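Local coordinates for protein beta subunit of photoactivated adenylyl cyclase (Beggiatoa sp. PS, PDB 5M2A) that probably makes cyclic AMP from ATP under blue light, joining a flavin-binding BLUF photoreceptor to a nucleotide cyclase catalytic domain, at residues 181-186 against 204-209. Sequence-based numbering, arbitrary orientation.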
ATOM      1  N   ASN A 181      -9.876  13.103  -1.016  1.00 16.98           N
ATOM      2  CA  ASN A 181     -10.558  11.848  -1.347  1.00 16.97           C
ATOM      3  C   ASN A 181     -11.289  11.939  -2.682  1.00 15.92           C
ATOM      4  O   ASN A 181     -11.326  10.966  -3.447  1.00 18.29           O
ATOM      5  CB  ASN A 181     -11.548  11.460  -0.244  1.00 16.47           C
ATOM      6  CG  ASN A 181     -10.868  10.867   0.974  1.00 20.06           C
ATOM      7  OD1 ASN A 181      -9.760  10.346   0.881  1.00 21.54           O
ATOM      8  ND2 ASN A 181     -11.540  10.933   2.121  1.00 21.99           N
ATOM      9  N   ARG A 182     -11.914  13.084  -2.965  1.00 15.96           N
ATOM     10  CA  ARG A 182     -12.644  13.226  -4.220  1.00 15.25           C
ATOM     11  C   ARG A 182     -11.684  13.197  -5.397  1.00 15.01           C
ATOM     12  O   ARG A 182     -11.934  12.532  -6.410  1.00 18.00           O
ATOM     13  CB  ARG A 182     -13.449  14.527  -4.219  1.00 19.27           C
ATOM     14  CG  ARG A 182     -14.350  14.687  -5.443  1.00 16.42           C
ATOM     15  CD  ARG A 182     -15.382  13.562  -5.536  1.00 20.06           C
ATOM     16  NE  ARG A 182     -16.350  13.800  -6.612  1.00 25.61           N
ATOM     17  CZ  ARG A 182     -17.436  14.553  -6.473  1.00 25.58           C
ATOM     18  NH1 ARG A 182     -17.682  15.148  -5.312  1.00 21.20           N
ATOM     19  NH2 ARG A 182     -18.274  14.722  -7.495  1.00 27.42           N
ATOM     20  N   TYR A 183     -10.573  13.916  -5.261  1.00 15.93           N
ATOM     21  CA  TYR A 183      -9.517  13.916  -6.269  1.00 16.36           C
ATOM     22  C   TYR A 183      -8.973  12.511  -6.497  1.00 18.08           C
ATOM     23  O   TYR A 183      -8.872  12.044  -7.638  1.00 17.13           O
ATOM     24  CB  TYR A 183      -8.410  14.867  -5.817  1.00 15.72           C
ATOM     25  CG  TYR A 183      -7.246  14.894  -6.752  1.00 15.70           C
ATOM     26  CD1 TYR A 183      -7.373  15.464  -8.013  1.00 14.91           C
ATOM     27  CD2 TYR A 183      -6.030  14.358  -6.379  1.00 16.83           C
ATOM     28  CE1 TYR A 183      -6.309  15.487  -8.884  1.00 19.07           C
ATOM     29  CE2 TYR A 183      -4.942  14.384  -7.245  1.00 21.05           C
ATOM     30  CZ  TYR A 183      -5.099  14.944  -8.494  1.00 21.91           C
ATOM     31  OH  TYR A 183      -4.040  14.972  -9.351  1.00 22.76           O
ATOM     32  N   PHE A 184      -8.623  11.811  -5.413  1.00 14.59           N
ATOM     33  CA  PHE A 184      -8.166  10.427  -5.558  1.00 17.12           C
ATOM     34  C   PHE A 184      -9.219   9.535  -6.206  1.00 17.78           C
ATOM     35  O   PHE A 184      -8.888   8.686  -7.045  1.00 18.25           O
ATOM     36  CB  PHE A 184      -7.776   9.863  -4.191  1.00 15.22           C
ATOM     37  CG  PHE A 184      -6.493  10.408  -3.646  1.00 15.96           C
ATOM     38  CD1 PHE A 184      -5.628  11.165  -4.438  1.00 18.34           C
ATOM     39  CD2 PHE A 184      -6.132  10.144  -2.328  1.00 15.78           C
ATOM     40  CE1 PHE A 184      -4.423  11.657  -3.910  1.00 18.79           C
ATOM     41  CE2 PHE A 184      -4.951  10.625  -1.798  1.00 19.42           C
ATOM     42  CZ  PHE A 184      -4.086  11.392  -2.591  1.00 17.80           C
ATOM     43  N   SER A 185     -10.488   9.663  -5.786  1.00 17.03           N
ATOM     44  CA  SER A 185     -11.543   8.835  -6.360  0.70 17.57           C
ATOM     45  C   SER A 185     -11.635   9.032  -7.867  1.00 19.34           C
ATOM     46  O   SER A 185     -11.763   8.061  -8.623  1.00 19.93           O
ATOM     47  CB  SER A 185     -12.884   9.162  -5.696  0.70 17.90           C
ATOM     48  OG  SER A 185     -13.919   8.323  -6.186  0.70 23.74           O
ATOM     49  N   ILE A 186     -11.573  10.281  -8.316  1.00 17.60           N
ATOM     50  CA  ILE A 186     -11.677  10.577  -9.741  1.00 15.32           C
ATOM     51  C   ILE A 186     -10.481  10.012 -10.488  1.00 15.43           C
ATOM     52  O   ILE A 186     -10.627   9.347 -11.514  1.00 15.82           O
ATOM     53  CB  ILE A 186     -11.790  12.097  -9.954  1.00 15.87           C
ATOM     54  CG1 ILE A 186     -13.158  12.592  -9.492  1.00 22.43           C
ATOM     55  CG2 ILE A 186     -11.542  12.470 -11.433  1.00 17.28           C
ATOM     56  CD1 ILE A 186     -13.228  14.117  -9.336  1.00 21.06           C
ATOM     57  N   ASP A 204      -0.660  14.449  -1.819  1.00 20.56           N
ATOM     58  CA  ASP A 204      -1.786  14.674  -2.714  1.00 19.24           C
ATOM     59  C   ASP A 204      -1.527  14.141  -4.112  1.00 20.03           C
ATOM     60  O   ASP A 204      -2.321  14.403  -5.018  1.00 20.28           O
ATOM     61  CB  ASP A 204      -2.113  16.170  -2.802  1.00 20.14           C
ATOM     62  CG  ASP A 204      -0.945  16.990  -3.343  1.00 27.23           C
ATOM     63  OD1 ASP A 204       0.176  16.834  -2.826  1.00 30.37           O
ATOM     64  OD2 ASP A 204      -1.141  17.776  -4.301  1.00 27.38           O
ATOM     65  N   CYS A 205      -0.448  13.392  -4.301  1.00 20.95           N
ATOM     66  CA  CYS A 205      -0.027  12.925  -5.617  0.63 20.50           C
ATOM     67  C   CYS A 205      -0.519  11.509  -5.876  1.00 22.63           C
ATOM     68  O   CYS A 205      -0.446  10.646  -4.997  1.00 20.59           O
ATOM     69  CB  CYS A 205       1.503  12.943  -5.760  0.63 22.97           C
ATOM     70  SG  CYS A 205       2.320  14.548  -5.662  0.63 38.05           S
ATOM     71  N   VAL A 206      -0.998  11.267  -7.095  1.00 17.78           N
ATOM     72  CA  VAL A 206      -1.389   9.937  -7.552  1.00 14.58           C
ATOM     73  C   VAL A 206      -0.287   9.437  -8.476  1.00 19.07           C
ATOM     74  O   VAL A 206       0.077  10.115  -9.446  1.00 18.54           O
ATOM     75  CB  VAL A 206      -2.738   9.941  -8.288  1.00 17.66           C
ATOM     76  CG1 VAL A 206      -3.070   8.525  -8.788  1.00 22.09           C
ATOM     77  CG2 VAL A 206      -3.846  10.493  -7.398  1.00 17.07           C
ATOM     78  N   MET A 207       0.248   8.257  -8.179  1.00 19.38           N
ATOM     79  CA  MET A 207       1.254   7.628  -9.018  1.00 21.09           C
ATOM     80  C   MET A 207       0.662   6.391  -9.674  1.00 19.00           C
ATOM     81  O   MET A 207       0.052   5.560  -8.997  1.00 19.89           O
ATOM     82  CB  MET A 207       2.484   7.239  -8.198  1.00 20.36           C
ATOM     83  CG  MET A 207       3.550   6.514  -9.014  1.00 21.44           C
ATOM     84  SD  MET A 207       4.918   5.969  -7.955  1.00 26.37           S
ATOM     85  CE  MET A 207       6.023   5.216  -9.157  1.00 23.68           C
ATOM     86  N   ALA A 208       0.860   6.256 -10.982  1.00 17.07           N
ATOM     87  CA  ALA A 208       0.296   5.131 -11.717  1.00 15.72           C
ATOM     88  C   ALA A 208       1.213   4.789 -12.879  1.00 16.39           C
ATOM     89  O   ALA A 208       2.120   5.549 -13.221  1.00 17.44           O
ATOM     90  CB  ALA A 208      -1.121   5.422 -12.219  1.00 13.10           C
ATOM     91  N   SER A 209       0.996   3.613 -13.475  1.00 14.01           N
ATOM     92  CA  SER A 209       1.757   3.264 -14.661  1.00 19.03           C
ATOM     93  C   SER A 209       0.825   2.720 -15.734  1.00 21.74           C
ATOM     94  O   SER A 209      -0.285   2.251 -15.459  1.00 18.66           O
ATOM     95  CB  SER A 209       2.844   2.227 -14.357  1.00 18.61           C
ATOM     96  OG  SER A 209       2.263   1.025 -13.909  1.00 20.83           O
TER
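Phe-184 meets Val-206 and Asp-204 atom by atom along one side of its ring. CB does not point straight at the strand, but with CG anti to the carbonyl carbon (chi1 -73°) the ring still reaches both residues. Beyond CG, CD1 lies 3.5 Å from CG2 of Val-206. CE1 touches that same methyl and also lies 3.6 Å from the backbone O of Asp-204, which sits near the ring plane at its edge. CZ finishes at 4.0 Å from CA of Asp-204. The ring also stacks with Phe-201. Tyr-183 approaches the same two residues: its CE2 is 3.4 Å from Asp-204 O and 4.0 Å from Val-206 CG2. Both rings thus border this buried carbonyl, which has no hydrogen-bond partner in the model. In the cyclase fold the contact lays helix 173-193 over the strand 205-211 of the central sheet, their local axes 9.5 Å apart and 18° from parallel. Asp-204 belongs to the magnesium site with Asp-160 and Ile-161, and its OD2 accepts a hydrogen bond from Ile-161 N. At Phe-184, an alanine would probably leave a gap beside Val-206 CG2 and Phe-201 without its stacking partner. The Tyr-183 hydroxyl hydrogen-bonds to Thr-247 and Ser-159.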